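Local coordinates for protein putative trimethylamine methyltransferase (Rhizobium meliloti, PDB 4YYC) that probably acts as a methyltransferase of the trimethylamine methyltransferase (MttB) family, although its own substrate is not established, at residues A[41-46]-A[127-132]; A[133-138]-A[387-392]. One frame throughout, in Å; residues are numbered along the deposited sequence.

Contact 1 (A[41-46]-A[127-132]); sequences LPYIQR and NAQIGG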
ATOM      1  N   LEU A  41      -7.810   7.804  19.803  1.00 22.20           N
ATOM      2  CA  LEU A  41      -8.630   6.624  19.554  1.00 22.39           C
ATOM      3  C   LEU A  41      -8.012   5.404  20.239  1.00 21.80           C
ATOM      4  O   LEU A  41      -6.809   5.293  20.376  1.00 21.79           O
ATOM      5  CB  LEU A  41      -8.723   6.359  18.049  1.00 22.04           C
ATOM      6  CG  LEU A  41      -9.302   7.482  17.214  1.00 23.04           C
ATOM      7  CD1 LEU A  41      -9.395   7.039  15.757  1.00 23.01           C
ATOM      8  CD2 LEU A  41     -10.653   7.892  17.757  1.00 24.17           C
ATOM      9  N   PRO A  42      -8.843   4.448  20.668  1.00 21.98           N
ATOM     10  CA  PRO A  42      -8.290   3.223  21.233  1.00 21.29           C
ATOM     11  C   PRO A  42      -7.730   2.327  20.147  1.00 20.36           C
ATOM     12  O   PRO A  42      -7.850   2.622  18.948  1.00 19.74           O
ATOM     13  CB  PRO A  42      -9.495   2.567  21.885  1.00 22.76           C
ATOM     14  CG  PRO A  42     -10.593   3.014  21.052  1.00 23.11           C
ATOM     15  CD  PRO A  42     -10.298   4.420  20.613  1.00 23.10           C
ATOM     16  N   TYR A  43      -7.057   1.277  20.570  1.00 19.25           N
ATOM     17  CA  TYR A  43      -6.471   0.305  19.669  1.00 18.45           C
ATOM     18  C   TYR A  43      -7.461  -0.145  18.597  1.00 17.91           C
ATOM     19  O   TYR A  43      -8.652  -0.237  18.838  1.00 18.68           O
ATOM     20  CB  TYR A  43      -5.899  -0.894  20.434  1.00 18.51           C
ATOM     21  CG  TYR A  43      -6.890  -1.768  21.111  1.00 19.47           C
ATOM     22  CD1 TYR A  43      -7.346  -1.480  22.391  1.00 20.37           C
ATOM     23  CD2 TYR A  43      -7.432  -2.883  20.468  1.00 19.97           C
ATOM     24  CE1 TYR A  43      -8.269  -2.288  23.002  1.00 21.35           C
ATOM     25  CE2 TYR A  43      -8.366  -3.685  21.080  1.00 20.97           C
ATOM     26  CZ  TYR A  43      -8.773  -3.380  22.345  1.00 21.68           C
ATOM     27  OH  TYR A  43      -9.712  -4.173  22.983  1.00 23.89           O
ATOM     28  N   ILE A  44      -6.923  -0.439  17.429  1.00 16.95           N
ATOM     29  CA  ILE A  44      -7.732  -0.930  16.317  1.00 17.12           C
ATOM     30  C   ILE A  44      -8.248  -2.349  16.605  1.00 17.70           C
ATOM     31  O   ILE A  44      -7.481  -3.217  17.023  1.00 16.84           O
ATOM     32  CB  ILE A  44      -6.877  -0.993  15.024  1.00 16.99           C
ATOM     33  CG1 ILE A  44      -6.526   0.437  14.561  1.00 17.01           C
ATOM     34  CG2 ILE A  44      -7.595  -1.774  13.962  1.00 17.47           C
ATOM     35  CD1 ILE A  44      -5.391   0.476  13.607  1.00 16.83           C
ATOM     36  N   GLN A  45      -9.538  -2.568  16.330  1.00 18.43           N
ATOM     37  CA  GLN A  45     -10.098  -3.913  16.301  1.00 19.69           C
ATOM     38  C   GLN A  45     -10.444  -4.172  14.844  1.00 19.37           C
ATOM     39  O   GLN A  45     -11.417  -3.617  14.335  1.00 19.91           O
ATOM     40  CB  GLN A  45     -11.350  -4.032  17.166  1.00 21.66           C
ATOM     41  CG  GLN A  45     -11.011  -3.897  18.613  1.00 23.69           C
ATOM     42  CD  GLN A  45     -12.211  -4.005  19.514  1.00 26.30           C
ATOM     43  OE1 GLN A  45     -13.077  -4.882  19.330  1.00 29.79           O
ATOM     44  NE2 GLN A  45     -12.262  -3.153  20.526  1.00 27.98           N
ATOM     45  N   ARG A  46      -9.654  -5.005  14.173  1.00 18.96           N
ATOM     46  CA  ARG A  46      -9.857  -5.256  12.743  1.00 19.16           C
ATOM     47  C   ARG A  46     -11.112  -6.026  12.448  1.00 20.63           C
ATOM     48  O   ARG A  46     -11.358  -7.051  13.090  1.00 20.62           O
ATOM     49  CB  ARG A  46      -8.652  -6.016  12.133  1.00 18.71           C
ATOM     50  CG  ARG A  46      -7.430  -5.148  11.890  1.00 18.28           C
ATOM     51  CD  ARG A  46      -6.228  -5.970  11.466  1.00 18.08           C
ATOM     52  NE  ARG A  46      -5.551  -6.548  12.640  1.00 19.09           N
ATOM     53  CZ  ARG A  46      -5.598  -7.821  13.045  1.00 19.17           C
ATOM     54  NH1 ARG A  46      -4.943  -8.144  14.132  1.00 19.22           N
ATOM     55  NH2 ARG A  46      -6.277  -8.763  12.391  1.00 19.96           N
ATOM     56  N   ASN A 127      -5.575   1.385  27.787  1.00 20.88           N
ATOM     57  CA  ASN A 127      -5.134  -0.010  27.716  1.00 20.14           C
ATOM     58  C   ASN A 127      -5.260  -0.506  26.278  1.00 19.54           C
ATOM     59  O   ASN A 127      -6.182  -0.093  25.575  1.00 19.66           O
ATOM     60  CB  ASN A 127      -6.002  -0.921  28.592  1.00 20.55           C
ATOM     61  CG  ASN A 127      -5.771  -0.739  30.085  1.00 21.40           C
ATOM     62  OD1 ASN A 127      -4.899   0.013  30.545  1.00 21.35           O
ATOM     63  ND2 ASN A 127      -6.615  -1.421  30.875  1.00 22.23           N
ATOM     64  N   ALA A 128      -4.362  -1.398  25.859  1.00 19.14           N
ATOM     65  CA  ALA A 128      -4.354  -1.920  24.477  1.00 18.80           C
ATOM     66  C   ALA A 128      -4.316  -3.418  24.492  1.00 18.96           C
ATOM     67  O   ALA A 128      -3.543  -4.001  25.225  1.00 19.51           O
ATOM     68  CB  ALA A 128      -3.161  -1.405  23.715  1.00 18.44           C
ATOM     69  N   GLN A 129      -5.135  -4.044  23.684  1.00 18.94           N
ATOM     70  CA  GLN A 129      -5.066  -5.475  23.505  1.00 19.35           C
ATOM     71  C   GLN A 129      -3.899  -5.812  22.618  1.00 17.69           C
ATOM     72  O   GLN A 129      -3.800  -5.257  21.531  1.00 16.42           O
ATOM     73  CB  GLN A 129      -6.360  -6.066  22.901  1.00 21.56           C
ATOM     74  CG  GLN A 129      -6.264  -7.577  22.673  1.00 23.58           C
ATOM     75  CD  GLN A 129      -7.543  -8.179  22.139  1.00 25.76           C
ATOM     76  OE1 GLN A 129      -8.565  -8.087  22.831  1.00 29.04           O
ATOM     77  NE2 GLN A 129      -7.519  -8.842  20.932  1.00 25.25           N
ATOM     78  N   ILE A 130      -3.135  -6.835  23.010  1.00 16.94           N
ATOM     79  CA  ILE A 130      -2.064  -7.368  22.174  1.00 16.50           C
ATOM     80  C   ILE A 130      -2.442  -8.786  21.776  1.00 16.74           C
ATOM     81  O   ILE A 130      -2.541  -9.659  22.621  1.00 17.76           O
ATOM     82  CB  ILE A 130      -0.714  -7.342  22.927  1.00 16.45           C
ATOM     83  CG1 ILE A 130      -0.226  -5.883  23.089  1.00 16.28           C
ATOM     84  CG2 ILE A 130       0.359  -8.108  22.183  1.00 16.28           C
ATOM     85  CD1 ILE A 130       0.174  -5.156  21.814  1.00 16.00           C
ATOM     86  N   GLY A 131      -2.723  -8.989  20.476  1.00 16.52           N
ATOM     87  CA  GLY A 131      -3.130 -10.287  19.968  1.00 16.69           C
ATOM     88  C   GLY A 131      -4.492 -10.271  19.318  1.00 16.81           C
ATOM     89  O   GLY A 131      -5.241  -9.276  19.370  1.00 16.78           O
ATOM     90  N   GLY A 132      -4.804 -11.379  18.665  1.00 17.11           N
ATOM     91  CA  GLY A 132      -6.086 -11.560  18.008  1.00 17.78           C
ATOM     92  C   GLY A 132      -6.332 -10.584  16.894  1.00 17.77           C
ATOM     93  O   GLY A 132      -5.437 -10.322  16.090  1.00 16.93           O
TER
HETATM   94  O   HOH W   1      -5.837   1.540  23.135  1.00 24.49           O
HETATM   95  O   HOH W   2     -10.487  -6.430  21.746  1.00 33.40           O
HETATM   96  O   HOH W   3      -5.768 -11.488  13.100  1.00 23.10           O

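Contact 2 (A[133-138]-A[387-392]); sequences KATVFA and NFVLHA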
ATOM      1  N   LYS A 133      -7.517  -9.979  16.910  1.00 18.39           N
ATOM      2  CA  LYS A 133      -7.900  -8.996  15.873  1.00 18.77           C
ATOM      3  C   LYS A 133      -7.417  -7.581  16.121  1.00 17.66           C
ATOM      4  O   LYS A 133      -7.698  -6.703  15.344  1.00 17.49           O
ATOM      5  CB  LYS A 133      -9.441  -9.001  15.663  1.00 20.87           C
ATOM      6  CG  LYS A 133     -10.015 -10.339  15.212  1.00 23.33           C
ATOM      7  CD  LYS A 133      -9.493 -10.730  13.846  1.00 25.70           C
ATOM      8  CE  LYS A 133     -10.140 -12.008  13.377  1.00 28.47           C
ATOM      9  NZ  LYS A 133     -10.022 -12.196  11.923  1.00 30.17           N
ATOM     10  N   ALA A 134      -6.639  -7.362  17.165  1.00 16.52           N
ATOM     11  CA  ALA A 134      -6.234  -6.021  17.537  1.00 15.85           C
ATOM     12  C   ALA A 134      -4.982  -5.588  16.785  1.00 15.09           C
ATOM     13  O   ALA A 134      -4.161  -6.437  16.396  1.00 14.86           O
ATOM     14  CB  ALA A 134      -5.993  -5.954  19.038  1.00 15.98           C
ATOM     15  N   THR A 135      -4.859  -4.283  16.594  1.00 14.67           N
ATOM     16  CA  THR A 135      -3.634  -3.676  16.029  1.00 14.33           C
ATOM     17  C   THR A 135      -3.301  -2.455  16.857  1.00 14.54           C
ATOM     18  O   THR A 135      -4.151  -1.602  17.101  1.00 14.71           O
ATOM     19  CB  THR A 135      -3.807  -3.324  14.535  1.00 14.48           C
ATOM     20  OG1 THR A 135      -3.932  -4.528  13.780  1.00 14.80           O
ATOM     21  CG2 THR A 135      -2.606  -2.542  13.992  1.00 14.35           C
ATOM     22  N   VAL A 136      -2.029  -2.401  17.308  1.00 14.04           N
ATOM     23  CA  VAL A 136      -1.541  -1.347  18.177  1.00 14.01           C
ATOM     24  C   VAL A 136      -0.309  -0.721  17.513  1.00 13.86           C
ATOM     25  O   VAL A 136       0.695  -1.387  17.296  1.00 14.29           O
ATOM     26  CB  VAL A 136      -1.138  -1.962  19.540  1.00 14.08           C
ATOM     27  CG1 VAL A 136      -0.506  -0.940  20.453  1.00 14.20           C
ATOM     28  CG2 VAL A 136      -2.358  -2.592  20.209  1.00 14.68           C
ATOM     29  N   PHE A 137      -0.367   0.591  17.282  1.00 13.88           N
ATOM     30  CA  PHE A 137       0.715   1.339  16.661  1.00 13.73           C
ATOM     31  C   PHE A 137       1.601   1.974  17.732  1.00 14.10           C
ATOM     32  O   PHE A 137       1.102   2.627  18.670  1.00 14.59           O
ATOM     33  CB  PHE A 137       0.187   2.449  15.782  1.00 13.98           C
ATOM     34  CG  PHE A 137      -0.560   1.976  14.570  1.00 13.89           C
ATOM     35  CD1 PHE A 137      -0.100   0.936  13.811  1.00 13.95           C
ATOM     36  CD2 PHE A 137      -1.722   2.649  14.154  1.00 14.52           C
ATOM     37  CE1 PHE A 137      -0.792   0.547  12.647  1.00 14.29           C
ATOM     38  CE2 PHE A 137      -2.399   2.268  13.003  1.00 14.58           C
ATOM     39  CZ  PHE A 137      -1.942   1.217  12.257  1.00 14.45           C
ATOM     40  N   ALA A 138       2.919   1.895  17.525  1.00 13.19           N
ATOM     41  CA  ALA A 138       3.916   2.537  18.384  1.00 13.55           C
ATOM     42  C   ALA A 138       4.911   3.305  17.547  1.00 13.37           C
ATOM     43  O   ALA A 138       5.111   2.979  16.359  1.00 13.75           O
ATOM     44  CB  ALA A 138       4.690   1.538  19.198  1.00 13.95           C
ATOM     45  N   ASN A 387      -0.298  -7.342  15.097  1.00 13.85           N
ATOM     46  CA  ASN A 387      -0.822  -6.967  16.398  1.00 14.27           C
ATOM     47  C   ASN A 387      -0.078  -5.801  17.024  1.00 14.14           C
ATOM     48  O   ASN A 387      -0.693  -4.956  17.656  1.00 14.49           O
ATOM     49  CB  ASN A 387      -0.769  -8.163  17.362  1.00 14.64           C
ATOM     50  CG  ASN A 387      -1.656  -9.310  16.927  1.00 15.05           C
ATOM     51  OD1 ASN A 387      -1.175 -10.417  16.725  1.00 15.17           O
ATOM     52  ND2 ASN A 387      -2.938  -9.056  16.788  1.00 15.37           N
ATOM     53  N   PHE A 388       1.237  -5.732  16.866  1.00 13.76           N
ATOM     54  CA  PHE A 388       2.034  -4.691  17.473  1.00 13.77           C
ATOM     55  C   PHE A 388       2.959  -4.147  16.414  1.00 13.34           C
ATOM     56  O   PHE A 388       3.704  -4.911  15.803  1.00 13.64           O
ATOM     57  CB  PHE A 388       2.813  -5.215  18.675  1.00 14.16           C
ATOM     58  CG  PHE A 388       3.731  -4.214  19.258  1.00 14.38           C
ATOM     59  CD1 PHE A 388       3.235  -2.999  19.706  1.00 14.61           C
ATOM     60  CD2 PHE A 388       5.106  -4.461  19.363  1.00 14.54           C
ATOM     61  CE1 PHE A 388       4.072  -2.052  20.238  1.00 14.93           C
ATOM     62  CE2 PHE A 388       5.965  -3.484  19.873  1.00 14.68           C
ATOM     63  CZ  PHE A 388       5.439  -2.280  20.309  1.00 14.79           C
ATOM     64  N   VAL A 389       2.856  -2.857  16.168  1.00 12.98           N
ATOM     65  CA  VAL A 389       3.617  -2.225  15.129  1.00 12.87           C
ATOM     66  C   VAL A 389       4.594  -1.244  15.745  1.00 12.83           C
ATOM     67  O   VAL A 389       4.284  -0.053  16.001  1.00 12.92           O
ATOM     68  CB  VAL A 389       2.686  -1.507  14.125  1.00 12.83           C
ATOM     69  CG1 VAL A 389       3.487  -1.009  12.937  1.00 12.73           C
ATOM     70  CG2 VAL A 389       1.539  -2.389  13.665  1.00 13.11           C
ATOM     71  N   LEU A 390       5.821  -1.714  15.909  1.00 13.01           N
ATOM     72  CA  LEU A 390       6.923  -0.823  16.198  1.00 13.30           C
ATOM     73  C   LEU A 390       7.250  -0.032  14.952  1.00 12.71           C
ATOM     74  O   LEU A 390       7.041  -0.498  13.827  1.00 12.65           O
ATOM     75  CB  LEU A 390       8.131  -1.655  16.641  1.00 13.54           C
ATOM     76  CG  LEU A 390       9.234  -0.886  17.389  1.00 13.94           C
ATOM     77  CD1 LEU A 390       8.683  -0.204  18.618  1.00 14.18           C
ATOM     78  CD2 LEU A 390      10.345  -1.900  17.703  1.00 14.08           C
ATOM     79  N   HIS A 391       7.736   1.201  15.108  1.00 12.33           N
ATOM     80  CA  HIS A 391       8.148   2.030  13.979  1.00 12.29           C
ATOM     81  C   HIS A 391       6.970   2.439  13.094  1.00 12.01           C
ATOM     82  O   HIS A 391       7.107   2.621  11.883  1.00 12.32           O
ATOM     83  CB  HIS A 391       9.218   1.437  13.081  1.00 12.25           C
ATOM     84  CG  HIS A 391      10.312   0.695  13.791  1.00 12.55           C
ATOM     85  ND1 HIS A 391      11.217   1.294  14.633  1.00 12.81           N
ATOM     86  CD2 HIS A 391      10.695  -0.589  13.691  1.00 12.66           C
ATOM     87  CE1 HIS A 391      12.087   0.408  15.053  1.00 12.69           C
ATOM     88  NE2 HIS A 391      11.802  -0.748  14.492  1.00 12.68           N
ATOM     89  N   ALA A 392       5.799   2.587  13.687  1.00 11.92           N
ATOM     90  CA  ALA A 392       4.641   3.002  12.882  1.00 11.88           C
ATOM     91  C   ALA A 392       4.723   4.413  12.351  1.00 12.00           C
ATOM     92  O   ALA A 392       4.093   4.722  11.334  1.00 12.36           O
ATOM     93  CB  ALA A 392       3.367   2.816  13.704  1.00 12.02           C
TER

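Contact 1 (A[41-46]-A[127-132])
Asn127 and Tyr43 meet through a backbone oxygen: Asn127 O lies at the edge of the phenol ring, 3.7 Å from Tyr43 CD1. The same oxygen accepts from a water that in turn accepts from Tyr43 N, bridging the two backbones. The Asn127 amide turns elsewhere, with OD1 taking the backbone N-H of Ala121. At Ala128 the approach is apolar, with CB 4.3 Å from Tyr43 CB. Gln129 carries much of the remaining contact. Its backbone N sits over the centre of the Tyr43 ring, 3.6 Å above the plane. Its CB lies over the same face, 4.0 Å from the ring centroid, and makes a CH-pi contact. The CB of Tyr43 points toward the 127-132 segment, and CG stands between the backbone N and the carbonyl carbon (chi1 68°). Beyond CG the Gln129 chain is extended, and a water links OE1 to Tyr43 OH. Gln129 NE2 reaches forward to Gly131 O, 2.8 Å away (170°), from above that carbonyl's plane, and this fixes the amide. Gly132 O ends the segment as acceptor for Arg46 NH1, 3.0 Å away and on a lone pair. A water joins the same oxygen to Arg46 NH2. NH1 has a second acceptor in Ala134 O, and Arg46 NE is held by Thr135 of strand 134-137. Segments 41-46 and 127-132 form no sheet pair. Tyr43 and Arg46, flanking edge strand 44-45, set it against the strand that precedes 134-137, with three bridging waters. The guanidinium would probably polarise the Gly132 carbonyl, while the water bridges point to a partly hydrated seam.

Contact 2 (A[133-138]-A[387-392])
Val136 and Phe388 are paired in parallel, as are Phe137 and Val389, and this ladder is the tight part of the contact. It is the parallel half of a small mixed sheet of strands 44-45, 134-137 and 388-389. Val136 N donates to Asn387 O, and Val136 O accepts from Val389 N at 2.8 Å. Ala138 N then donates to Val389 O. The chain turns after Leu390, and Ala392 N comes back to Ala138 O at 2.8 Å, nearly in line with that carbonyl. Phe137 and Val389 lie side by side and point the same way. Val389 CG2 is at the edge of the Phe137 ring, 3.7 Å from CD1. Phe137 CB meets Ala392 CB at 3.8 Å. On the sheet face of Val136 and Phe388, Ala138 CB touches Phe388 CE1 at 3.8 Å, whereas Val136 CG1 only reaches CD1 of that ring at 4.3 Å. The loose, solvent side is at Lys133, which is exposed, turns away and forms a salt bridge with Glu50. His391 points away from the 133-138 segment but is buried, with ND1 bonded to the backbone N of Tyr141 and NE2 hydrogen-bonded to an unidentified ligand, probably from the crystallisation liquor. Between Lys133 and the ladder, Asn387 ND2 donates to Ala134 O at 2.9 Å, in the carbonyl plane, and also to Gly132 O. Its OD1 takes the N-H of Phe354. An alanine at Asn387 would probably leave Ala134 O and Gly132 O each short of one donor, and the Phe354 N-H without its acceptor. Main-chain bonds thus join two distant parts of the chain, and the Asn387 amide bonds backbone groups at the start of the ladder, among them the O of buried Ala134.

Contact 2 is the core contact: all its touching residues are buried, and its centre is about 6 Å from the centre of the chain. Contact 1 is partly buried, about 13 Å from that centre. The two contact centres are about 8 Å apart. Strand 134-137 lies between 44-45 and 388-389 in one mixed sheet, antiparallel to the first and parallel to the second. Strand 128-131, just before it in the chain, belongs instead to a two-stranded antiparallel sheet with 116-119. Contact 2 therefore relies on direct main-chain bonds, and contact 1 on side chains and water. A probable hydrogen bond from Arg46 N to Lys133 O (2.8 Å) and the packing of Gln129 O on Val136 CG2 tie the two together.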